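SAM-dependent O-methyltransferase (Leptospira interrogans, PDB 2HNK) probably transfers methyl groups from S-adenosylmethionine to hydroxyl groups of acceptor substrates, and binds the spent cofactor S-adenosyl-L-homocysteine in a Rossmann-like fold. Local coordinates at residues C[28-33]-C[69-74]; C[64-69]-C[150-155]. All coordinates share one frame; numbering follows the deposited sequence.

Interaction 1. Residues C[28-33]-C[69-74]. With SAH (S-adenosyl-L-homocysteine), chain O.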
ATOM      1  N   LEU C  28      -0.004  18.797 -11.917  1.00 29.33           N
ATOM      2  CA  LEU C  28      -0.147  18.558 -13.355  1.00 30.12           C
ATOM      3  C   LEU C  28       0.843  19.408 -14.139  1.00 30.52           C
ATOM      4  O   LEU C  28       1.500  18.919 -15.061  1.00 30.34           O
ATOM      5  CB  LEU C  28      -1.578  18.875 -13.810  1.00 30.09           C
ATOM      6  CG  LEU C  28      -1.889  18.878 -15.309  1.00 30.03           C
ATOM      7  CD1 LEU C  28      -1.617  17.524 -15.936  1.00 29.29           C
ATOM      8  CD2 LEU C  28      -3.336  19.312 -15.560  1.00 30.08           C
ATOM      9  N   LYS C  29       0.938  20.679 -13.748  1.00 31.11           N
ATOM     10  CA  LYS C  29       1.892  21.640 -14.304  1.00 32.06           C
ATOM     11  C   LYS C  29       3.314  21.067 -14.284  1.00 31.87           C
ATOM     12  O   LYS C  29       4.012  21.103 -15.301  1.00 31.55           O
ATOM     13  CB  LYS C  29       1.799  22.952 -13.511  1.00 31.98           C
ATOM     14  CG  LYS C  29       2.560  24.153 -14.043  1.00 33.48           C
ATOM     15  CD  LYS C  29       2.294  25.350 -13.120  1.00 33.57           C
ATOM     16  CE  LYS C  29       2.972  26.617 -13.587  1.00 35.91           C
ATOM     17  NZ  LYS C  29       4.394  26.671 -13.175  1.00 37.25           N
ATOM     18  N   LEU C  30       3.722  20.531 -13.131  1.00 31.92           N
ATOM     19  CA  LEU C  30       5.039  19.906 -12.975  1.00 32.14           C
ATOM     20  C   LEU C  30       5.268  18.733 -13.938  1.00 32.74           C
ATOM     21  O   LEU C  30       6.346  18.609 -14.516  1.00 32.64           O
ATOM     22  CB  LEU C  30       5.291  19.475 -11.519  1.00 31.81           C
ATOM     23  CG  LEU C  30       6.527  18.606 -11.206  1.00 31.93           C
ATOM     24  CD1 LEU C  30       7.858  19.218 -11.708  1.00 31.64           C
ATOM     25  CD2 LEU C  30       6.622  18.281  -9.731  1.00 31.40           C
ATOM     26  N   ARG C  31       4.258  17.884 -14.103  1.00 33.58           N
ATOM     27  CA  ARG C  31       4.364  16.732 -14.997  1.00 34.56           C
ATOM     28  C   ARG C  31       4.580  17.176 -16.446  1.00 35.72           C
ATOM     29  O   ARG C  31       5.429  16.625 -17.148  1.00 35.71           O
ATOM     30  CB  ARG C  31       3.138  15.818 -14.874  1.00 34.15           C
ATOM     31  CG  ARG C  31       2.973  15.189 -13.495  1.00 33.10           C
ATOM     32  CD  ARG C  31       2.140  13.909 -13.525  1.00 32.07           C
ATOM     33  NE  ARG C  31       0.707  14.160 -13.664  1.00 30.58           N
ATOM     34  CZ  ARG C  31      -0.017  13.847 -14.736  1.00 30.19           C
ATOM     35  NH1 ARG C  31       0.551  13.253 -15.775  1.00 29.76           N
ATOM     36  NH2 ARG C  31      -1.318  14.122 -14.765  1.00 28.89           N
ATOM     37  N   LYS C  32       3.816  18.180 -16.872  1.00 37.12           N
ATOM     38  CA  LYS C  32       3.976  18.779 -18.200  1.00 38.80           C
ATOM     39  C   LYS C  32       5.378  19.369 -18.378  1.00 39.36           C
ATOM     40  O   LYS C  32       6.026  19.128 -19.401  1.00 39.62           O
ATOM     41  CB  LYS C  32       2.907  19.842 -18.465  1.00 38.50           C
ATOM     42  CG  LYS C  32       1.508  19.287 -18.642  1.00 39.68           C
ATOM     43  CD  LYS C  32       0.496  20.397 -18.917  1.00 39.90           C
ATOM     44  CE  LYS C  32      -0.901  19.818 -19.130  1.00 42.50           C
ATOM     45  NZ  LYS C  32      -1.984  20.851 -19.055  1.00 43.96           N
ATOM     46  N   GLU C  33       5.846  20.119 -17.378  1.00 40.01           N
ATOM     47  CA  GLU C  33       7.188  20.702 -17.416  1.00 40.81           C
ATOM     48  C   GLU C  33       8.268  19.623 -17.515  1.00 41.38           C
ATOM     49  O   GLU C  33       9.201  19.751 -18.303  1.00 41.82           O
ATOM     50  CB  GLU C  33       7.440  21.609 -16.207  1.00 40.61           C
ATOM     51  CG  GLU C  33       8.726  22.415 -16.326  1.00 40.79           C
ATOM     52  CD  GLU C  33       8.937  23.415 -15.207  1.00 41.04           C
ATOM     53  OE1 GLU C  33       7.955  23.908 -14.612  1.00 41.11           O
ATOM     54  OE2 GLU C  33      10.108  23.729 -14.932  1.00 42.63           O
ATOM     55  N   THR C  69      15.370  12.735  -6.018  1.00 24.32           N
ATOM     56  CA  THR C  69      14.279  13.705  -6.027  1.00 24.75           C
ATOM     57  C   THR C  69      13.882  14.209  -7.408  1.00 25.10           C
ATOM     58  O   THR C  69      12.695  14.430  -7.660  1.00 25.06           O
ATOM     59  CB  THR C  69      14.612  14.878  -5.076  1.00 24.42           C
ATOM     60  OG1 THR C  69      14.602  14.369  -3.743  1.00 24.77           O
ATOM     61  CG2 THR C  69      13.600  16.017  -5.182  1.00 24.32           C
ATOM     62  N   PHE C  70      14.871  14.409  -8.288  1.00 25.76           N
ATOM     63  CA  PHE C  70      14.619  14.864  -9.665  1.00 25.84           C
ATOM     64  C   PHE C  70      13.811  16.165  -9.631  1.00 25.67           C
ATOM     65  O   PHE C  70      14.112  17.042  -8.809  1.00 25.41           O
ATOM     66  CB  PHE C  70      13.943  13.741 -10.473  1.00 26.29           C
ATOM     67  CG  PHE C  70      13.885  13.979 -11.965  1.00 27.61           C
ATOM     68  CD1 PHE C  70      14.946  14.582 -12.645  1.00 28.40           C
ATOM     69  CD2 PHE C  70      12.777  13.564 -12.693  1.00 27.60           C
ATOM     70  CE1 PHE C  70      14.886  14.788 -14.026  1.00 29.03           C
ATOM     71  CE2 PHE C  70      12.711  13.766 -14.071  1.00 29.88           C
ATOM     72  CZ  PHE C  70      13.765  14.380 -14.739  1.00 28.70           C
ATOM     73  N   THR C  71      12.787  16.295 -10.479  1.00 25.26           N
ATOM     74  CA  THR C  71      12.009  17.542 -10.555  1.00 24.88           C
ATOM     75  C   THR C  71      10.928  17.663  -9.465  1.00 24.98           C
ATOM     76  O   THR C  71      10.173  18.643  -9.432  1.00 24.49           O
ATOM     77  CB  THR C  71      11.395  17.762 -11.952  1.00 25.08           C
ATOM     78  OG1 THR C  71      10.662  16.594 -12.344  1.00 24.86           O
ATOM     79  CG2 THR C  71      12.484  18.053 -12.983  1.00 24.17           C
ATOM     80  N   GLY C  72      10.846  16.652  -8.602  1.00 24.66           N
ATOM     81  CA  GLY C  72      10.155  16.769  -7.327  1.00 25.00           C
ATOM     82  C   GLY C  72       8.746  16.234  -7.129  1.00 24.99           C
ATOM     83  O   GLY C  72       8.159  16.484  -6.072  1.00 25.06           O
ATOM     84  N   TYR C  73       8.205  15.485  -8.093  1.00 24.69           N
ATOM     85  CA  TYR C  73       6.797  15.064  -8.002  1.00 24.54           C
ATOM     86  C   TYR C  73       6.490  14.256  -6.745  1.00 24.19           C
ATOM     87  O   TYR C  73       5.518  14.547  -6.043  1.00 24.19           O
ATOM     88  CB  TYR C  73       6.303  14.313  -9.260  1.00 24.55           C
ATOM     89  CG  TYR C  73       4.782  14.177  -9.313  1.00 24.45           C
ATOM     90  CD1 TYR C  73       4.130  13.101  -8.706  1.00 24.32           C
ATOM     91  CD2 TYR C  73       3.996  15.139  -9.950  1.00 25.04           C
ATOM     92  CE1 TYR C  73       2.739  12.983  -8.740  1.00 24.56           C
ATOM     93  CE2 TYR C  73       2.602  15.026  -9.993  1.00 24.73           C
ATOM     94  CZ  TYR C  73       1.985  13.947  -9.384  1.00 24.56           C
ATOM     95  OH  TYR C  73       0.613  13.834  -9.419  1.00 24.37           O
ATOM     96  N   SER C  74       7.312  13.253  -6.465  1.00 23.59           N
ATOM     97  CA  SER C  74       7.064  12.367  -5.342  1.00 23.73           C
ATOM     98  C   SER C  74       7.209  13.098  -4.013  1.00 24.05           C
ATOM     99  O   SER C  74       6.411  12.885  -3.097  1.00 24.31           O
ATOM    100  CB  SER C  74       7.965  11.121  -5.396  1.00 23.86           C
ATOM    101  OG  SER C  74       9.342  11.443  -5.335  1.00 23.21           O
TER
HETATM  102  N   SAH O2003      11.521  10.794  -7.228  1.00 47.74           N
HETATM  103  CA  SAH O2003      11.608  11.486  -8.551  1.00 48.17           C
HETATM  104  CB  SAH O2003      12.347  10.603  -9.558  1.00 48.45           C
HETATM  105  CG  SAH O2003      13.809  10.330  -9.196  1.00 50.39           C
HETATM  106  SD  SAH O2003      14.799  10.182 -10.699  1.00 53.68           S
HETATM  107  C   SAH O2003      10.249  11.946  -9.104  1.00 47.79           C
HETATM  108  O   SAH O2003      10.176  12.635 -10.126  1.00 47.39           O
HETATM  109  OXT SAH O2003       9.193  11.647  -8.548  1.00 47.16           O
HETATM  110  C5' SAH O2003      16.363   9.906  -9.826  1.00 56.41           C
HETATM  111  C4' SAH O2003      17.048  11.161  -9.295  1.00 57.98           C
HETATM  112  O4' SAH O2003      18.095  10.768  -8.432  1.00 59.36           O
HETATM  113  C3' SAH O2003      17.672  12.010 -10.390  1.00 58.98           C
HETATM  114  O3' SAH O2003      17.205  13.331 -10.252  1.00 59.52           O
HETATM  115  C2' SAH O2003      19.168  11.982 -10.148  1.00 59.66           C
HETATM  116  O2' SAH O2003      19.725  13.269 -10.313  1.00 59.98           O
HETATM  117  C1' SAH O2003      19.265  11.519  -8.697  1.00 59.67           C
HETATM  118  N9  SAH O2003      20.489  10.743  -8.396  1.00 59.55           N
HETATM  119  C8  SAH O2003      21.243   9.956  -9.239  1.00 59.55           C
HETATM  120  N7  SAH O2003      22.286   9.445  -8.539  1.00 59.33           N
HETATM  121  C5  SAH O2003      22.210   9.887  -7.261  1.00 59.65           C
HETATM  122  C6  SAH O2003      23.000   9.684  -6.129  1.00 59.47           C
HETATM  123  N6  SAH O2003      24.082   8.916  -6.181  1.00 59.55           N
HETATM  124  N1  SAH O2003      22.659  10.295  -4.936  1.00 59.67           N
HETATM  125  C2  SAH O2003      21.537  11.099  -4.856  1.00 59.56           C
HETATM  126  N3  SAH O2003      20.755  11.298  -5.978  1.00 59.81           N
HETATM  127  C4  SAH O2003      21.086  10.707  -7.160  1.00 59.85           C

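Interaction 2. Residues C[64-69]-C[150-155]. With SAH (S-adenosyl-L-homocysteine), chain O.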
ATOM      1  N   ILE C  64      10.519  11.541   6.910  1.00 23.16           N
ATOM      2  CA  ILE C  64      10.737  10.822   5.654  1.00 22.91           C
ATOM      3  C   ILE C  64      12.084  11.201   5.029  1.00 22.94           C
ATOM      4  O   ILE C  64      12.497  12.355   5.098  1.00 23.12           O
ATOM      5  CB  ILE C  64       9.590  11.110   4.637  1.00 22.68           C
ATOM      6  CG1 ILE C  64       8.236  10.652   5.206  1.00 22.69           C
ATOM      7  CG2 ILE C  64       9.884  10.457   3.276  1.00 22.28           C
ATOM      8  CD1 ILE C  64       7.052  10.972   4.325  1.00 22.27           C
ATOM      9  N   ILE C  65      12.764  10.231   4.424  1.00 22.69           N
ATOM     10  CA  ILE C  65      13.903  10.541   3.556  1.00 22.63           C
ATOM     11  C   ILE C  65      13.661  10.006   2.151  1.00 22.62           C
ATOM     12  O   ILE C  65      13.414   8.818   1.968  1.00 22.47           O
ATOM     13  CB  ILE C  65      15.253  10.009   4.093  1.00 22.43           C
ATOM     14  CG1 ILE C  65      15.586  10.637   5.450  1.00 22.50           C
ATOM     15  CG2 ILE C  65      16.387  10.278   3.085  1.00 22.28           C
ATOM     16  CD1 ILE C  65      16.837  10.058   6.100  1.00 22.54           C
ATOM     17  N   GLU C  66      13.733  10.904   1.173  1.00 22.80           N
ATOM     18  CA  GLU C  66      13.664  10.538  -0.228  1.00 23.24           C
ATOM     19  C   GLU C  66      15.069  10.528  -0.823  1.00 23.47           C
ATOM     20  O   GLU C  66      15.767  11.540  -0.791  1.00 23.27           O
ATOM     21  CB  GLU C  66      12.746  11.504  -0.989  1.00 23.05           C
ATOM     22  CG  GLU C  66      12.772  11.325  -2.503  1.00 23.71           C
ATOM     23  CD  GLU C  66      11.730  12.165  -3.198  1.00 25.44           C
ATOM     24  OE1 GLU C  66      12.063  13.272  -3.691  1.00 25.79           O
ATOM     25  OE2 GLU C  66      10.567  11.730  -3.224  1.00 25.69           O
ATOM     26  N   ILE C  67      15.467   9.373  -1.358  1.00 23.98           N
ATOM     27  CA  ILE C  67      16.752   9.212  -2.026  1.00 24.09           C
ATOM     28  C   ILE C  67      16.508   9.265  -3.533  1.00 24.48           C
ATOM     29  O   ILE C  67      16.113   8.259  -4.154  1.00 24.62           O
ATOM     30  CB  ILE C  67      17.450   7.869  -1.655  1.00 24.53           C
ATOM     31  CG1 ILE C  67      17.536   7.670  -0.129  1.00 24.84           C
ATOM     32  CG2 ILE C  67      18.847   7.799  -2.264  1.00 23.76           C
ATOM     33  CD1 ILE C  67      17.644   6.221   0.279  1.00 23.43           C
ATOM     34  N   GLY C  68      16.740  10.437  -4.117  1.00 24.08           N
ATOM     35  CA  GLY C  68      16.464  10.659  -5.531  1.00 24.08           C
ATOM     36  C   GLY C  68      15.193  11.455  -5.714  1.00 24.26           C
ATOM     37  O   GLY C  68      14.077  10.919  -5.607  1.00 24.29           O
ATOM     38  N   THR C  69      15.370  12.735  -6.018  1.00 24.32           N
ATOM     39  CA  THR C  69      14.279  13.705  -6.027  1.00 24.75           C
ATOM     40  C   THR C  69      13.882  14.209  -7.408  1.00 25.10           C
ATOM     41  O   THR C  69      12.695  14.430  -7.660  1.00 25.06           O
ATOM     42  CB  THR C  69      14.612  14.878  -5.076  1.00 24.42           C
ATOM     43  OG1 THR C  69      14.602  14.369  -3.743  1.00 24.77           O
ATOM     44  CG2 THR C  69      13.600  16.017  -5.182  1.00 24.32           C
ATOM     45  N   LEU C 150      10.043   6.606   7.344  1.00 23.05           N
ATOM     46  CA  LEU C 150       9.776   6.129   6.001  1.00 22.79           C
ATOM     47  C   LEU C 150      10.855   6.575   5.022  1.00 22.57           C
ATOM     48  O   LEU C 150      11.337   7.709   5.079  1.00 22.38           O
ATOM     49  CB  LEU C 150       8.379   6.581   5.543  1.00 22.39           C
ATOM     50  CG  LEU C 150       7.802   6.070   4.219  1.00 22.59           C
ATOM     51  CD1 LEU C 150       6.275   5.998   4.278  1.00 22.91           C
ATOM     52  CD2 LEU C 150       8.238   6.939   3.047  1.00 23.27           C
ATOM     53  N   PHE C 151      11.225   5.659   4.133  1.00 22.40           N
ATOM     54  CA  PHE C 151      12.157   5.944   3.055  1.00 22.74           C
ATOM     55  C   PHE C 151      11.508   5.758   1.702  1.00 22.66           C
ATOM     56  O   PHE C 151      10.738   4.820   1.507  1.00 22.68           O
ATOM     57  CB  PHE C 151      13.349   5.001   3.121  1.00 22.75           C
ATOM     58  CG  PHE C 151      14.515   5.545   3.863  1.00 22.77           C
ATOM     59  CD1 PHE C 151      14.646   5.333   5.230  1.00 23.22           C
ATOM     60  CD2 PHE C 151      15.506   6.253   3.193  1.00 23.00           C
ATOM     61  CE1 PHE C 151      15.754   5.828   5.922  1.00 23.56           C
ATOM     62  CE2 PHE C 151      16.620   6.742   3.873  1.00 22.70           C
ATOM     63  CZ  PHE C 151      16.738   6.537   5.237  1.00 22.53           C
ATOM     64  N   PHE C 152      11.847   6.641   0.766  1.00 22.62           N
ATOM     65  CA  PHE C 152      11.556   6.420  -0.640  1.00 22.81           C
ATOM     66  C   PHE C 152      12.873   6.288  -1.416  1.00 23.14           C
ATOM     67  O   PHE C 152      13.644   7.242  -1.511  1.00 23.50           O
ATOM     68  CB  PHE C 152      10.703   7.556  -1.203  1.00 22.41           C
ATOM     69  CG  PHE C 152      10.226   7.319  -2.607  1.00 21.92           C
ATOM     70  CD1 PHE C 152       9.558   6.142  -2.950  1.00 21.83           C
ATOM     71  CD2 PHE C 152      10.426   8.274  -3.591  1.00 22.56           C
ATOM     72  CE1 PHE C 152       9.125   5.916  -4.254  1.00 20.55           C
ATOM     73  CE2 PHE C 152       9.975   8.061  -4.904  1.00 21.42           C
ATOM     74  CZ  PHE C 152       9.330   6.878  -5.228  1.00 21.39           C
ATOM     75  N   LEU C 153      13.119   5.100  -1.956  1.00 23.35           N
ATOM     76  CA  LEU C 153      14.315   4.832  -2.736  1.00 23.70           C
ATOM     77  C   LEU C 153      14.033   4.911  -4.244  1.00 24.26           C
ATOM     78  O   LEU C 153      13.364   4.041  -4.813  1.00 23.93           O
ATOM     79  CB  LEU C 153      14.914   3.462  -2.370  1.00 23.58           C
ATOM     80  CG  LEU C 153      16.108   2.967  -3.204  1.00 23.63           C
ATOM     81  CD1 LEU C 153      17.285   3.974  -3.184  1.00 23.13           C
ATOM     82  CD2 LEU C 153      16.566   1.577  -2.764  1.00 23.05           C
ATOM     83  N   ASP C 154      14.582   5.948  -4.873  1.00 24.79           N
ATOM     84  CA  ASP C 154      14.394   6.202  -6.296  1.00 25.44           C
ATOM     85  C   ASP C 154      15.612   6.898  -6.921  1.00 26.03           C
ATOM     86  O   ASP C 154      15.475   7.804  -7.742  1.00 26.19           O
ATOM     87  CB  ASP C 154      13.137   7.049  -6.501  1.00 25.34           C
ATOM     88  CG  ASP C 154      12.666   7.060  -7.942  1.00 25.39           C
ATOM     89  OD1 ASP C 154      13.043   6.155  -8.723  1.00 24.73           O
ATOM     90  OD2 ASP C 154      11.906   7.979  -8.282  1.00 24.97           O
ATOM     91  N   ALA C 155      16.806   6.464  -6.538  1.00 26.96           N
ATOM     92  CA  ALA C 155      18.040   7.087  -7.015  1.00 27.80           C
ATOM     93  C   ALA C 155      18.727   6.224  -8.075  1.00 28.18           C
ATOM     94  O   ALA C 155      18.055   5.558  -8.869  1.00 28.37           O
ATOM     95  CB  ALA C 155      18.973   7.379  -5.844  1.00 28.09           C
TER
HETATM   96  N   SAH O2003      11.521  10.794  -7.228  1.00 47.74           N
HETATM   97  CA  SAH O2003      11.608  11.486  -8.551  1.00 48.17           C
HETATM   98  CB  SAH O2003      12.347  10.603  -9.558  1.00 48.45           C
HETATM   99  CG  SAH O2003      13.809  10.330  -9.196  1.00 50.39           C
HETATM  100  SD  SAH O2003      14.799  10.182 -10.699  1.00 53.68           S
HETATM  101  C   SAH O2003      10.249  11.946  -9.104  1.00 47.79           C
HETATM  102  O   SAH O2003      10.176  12.635 -10.126  1.00 47.39           O
HETATM  103  OXT SAH O2003       9.193  11.647  -8.548  1.00 47.16           O
HETATM  104  C5' SAH O2003      16.363   9.906  -9.826  1.00 56.41           C
HETATM  105  C4' SAH O2003      17.048  11.161  -9.295  1.00 57.98           C
HETATM  106  O4' SAH O2003      18.095  10.768  -8.432  1.00 59.36           O
HETATM  107  C3' SAH O2003      17.672  12.010 -10.390  1.00 58.98           C
HETATM  108  O3' SAH O2003      17.205  13.331 -10.252  1.00 59.52           O
HETATM  109  C2' SAH O2003      19.168  11.982 -10.148  1.00 59.66           C
HETATM  110  O2' SAH O2003      19.725  13.269 -10.313  1.00 59.98           O
HETATM  111  C1' SAH O2003      19.265  11.519  -8.697  1.00 59.67           C
HETATM  112  N9  SAH O2003      20.489  10.743  -8.396  1.00 59.55           N
HETATM  113  C8  SAH O2003      21.243   9.956  -9.239  1.00 59.55           C
HETATM  114  N7  SAH O2003      22.286   9.445  -8.539  1.00 59.33           N
HETATM  115  C5  SAH O2003      22.210   9.887  -7.261  1.00 59.65           C
HETATM  116  C6  SAH O2003      23.000   9.684  -6.129  1.00 59.47           C
HETATM  117  N6  SAH O2003      24.082   8.916  -6.181  1.00 59.55           N
HETATM  118  N1  SAH O2003      22.659  10.295  -4.936  1.00 59.67           N
HETATM  119  C2  SAH O2003      21.537  11.099  -4.856  1.00 59.56           C
HETATM  120  N3  SAH O2003      20.755  11.298  -5.978  1.00 59.81           N
HETATM  121  C4  SAH O2003      21.086  10.707  -7.160  1.00 59.85           C

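Interaction 1. Residues C[28-33]-C[69-74]
Leu30 of helix 25-35 reaches the turn that precedes helix 73-81 with both of its methyls. CD1 lies 3.3 Å from the carbonyl O of Thr71 and 3.8 Å from Thr71 CB, while CD2 sits 3.6 Å from Tyr73 N and also meets Tyr73 CB. The side chain is aimed there by a CG anti to the backbone N (chi1 171°). The next residue, Arg31, brings its CG obliquely to the Tyr73 ring, 3.5 Å from CE2, and the guanidinium plane stands nearly perpendicular to the ring, at 84°. The polar ends are held outside this pair of segments, Arg31 NE by a salt bridge to Glu23, also the strongest polar partner of Tyr73, and Thr71 OG1 by a hydrogen bond to Thr34 OG1. Thr69 to Gly72 forms a type II' turn, and Gly72, with a positive phi of 100°, is the N-cap of helix 73-81, which Tyr73 and Ser74 begin. There, Ser74 N donates to OXT of S-adenosyl-L-homocysteine at 3.2 Å, and Ser74 OG accepts from the ligand amine N at 3.0 Å. With no hydrogen bond between the segments, Leu30 methyls and Arg31 methylenes pack on backbone atoms and the Tyr73 ring, while Ser74 binds the ligand.

Interaction 2. Residues C[64-69]-C[150-155]
The Rossmann-like sheet of class I methyltransferases has its central pair of parallel strands here, 63-67 beside 148-153, whose C-terminal ends open onto the cofactor. The axes of 64-67 and 150-153 come within 4.8 Å, their directions 10° apart, and four backbone bonds join them. Ile65 N donates to Leu150 O, and Phe152 N to Ile65 O. Ile67 N then meets Phe152 O at 2.8 Å, and Asp154 N closes on Ile67 O. On the face of Ile65 and Ile67, the Phe151 ring lies alongside Ile65 and takes its CB over one face, 4.0 Å from the centroid, in a CH-pi contact; Ile67 CD1 approaches the same ring obliquely at CD2, and helix 160-170 packs on this side. The other face carries Ile64 against Leu150 and Glu66 beside Phe152, with helices 46-59 and 73-81 beyond. Glu66 OE1 accepts from Thr69 OG1 through its anti lone pair, and OE2 has a probable hydrogen bond with Ser74 OG. Gly68, whose backbone angles suit glycine, has no side chain where Asp154 O and Ala155 CA come close. Where the strands end, the amine N of S-adenosyl-L-homocysteine donates to two acceptors, Gly68 O at 3.0 Å and Asp154 OD2, also at 3.0 Å.

Both contacts are buried, yet the centre of interaction 2 lies about 4 Å from the centre of the chain, that of interaction 1 about 14 Å. They share Thr69, where strand 63-67 runs into the turn before helix 73-81. The chemistry differs accordingly: regular backbone bonding and 554 Å² of buried surface inside the sheet, against 238 Å² of carbon-to-carbon and carbon-to-backbone contact between a helix and a turn. The two meet where Glu66 approaches Ser74, so a sheet residue may help to position a ligand-binding hydroxyl. Both supply acceptors to the same ligand amine, those of interaction 2 from the loops just past the strands.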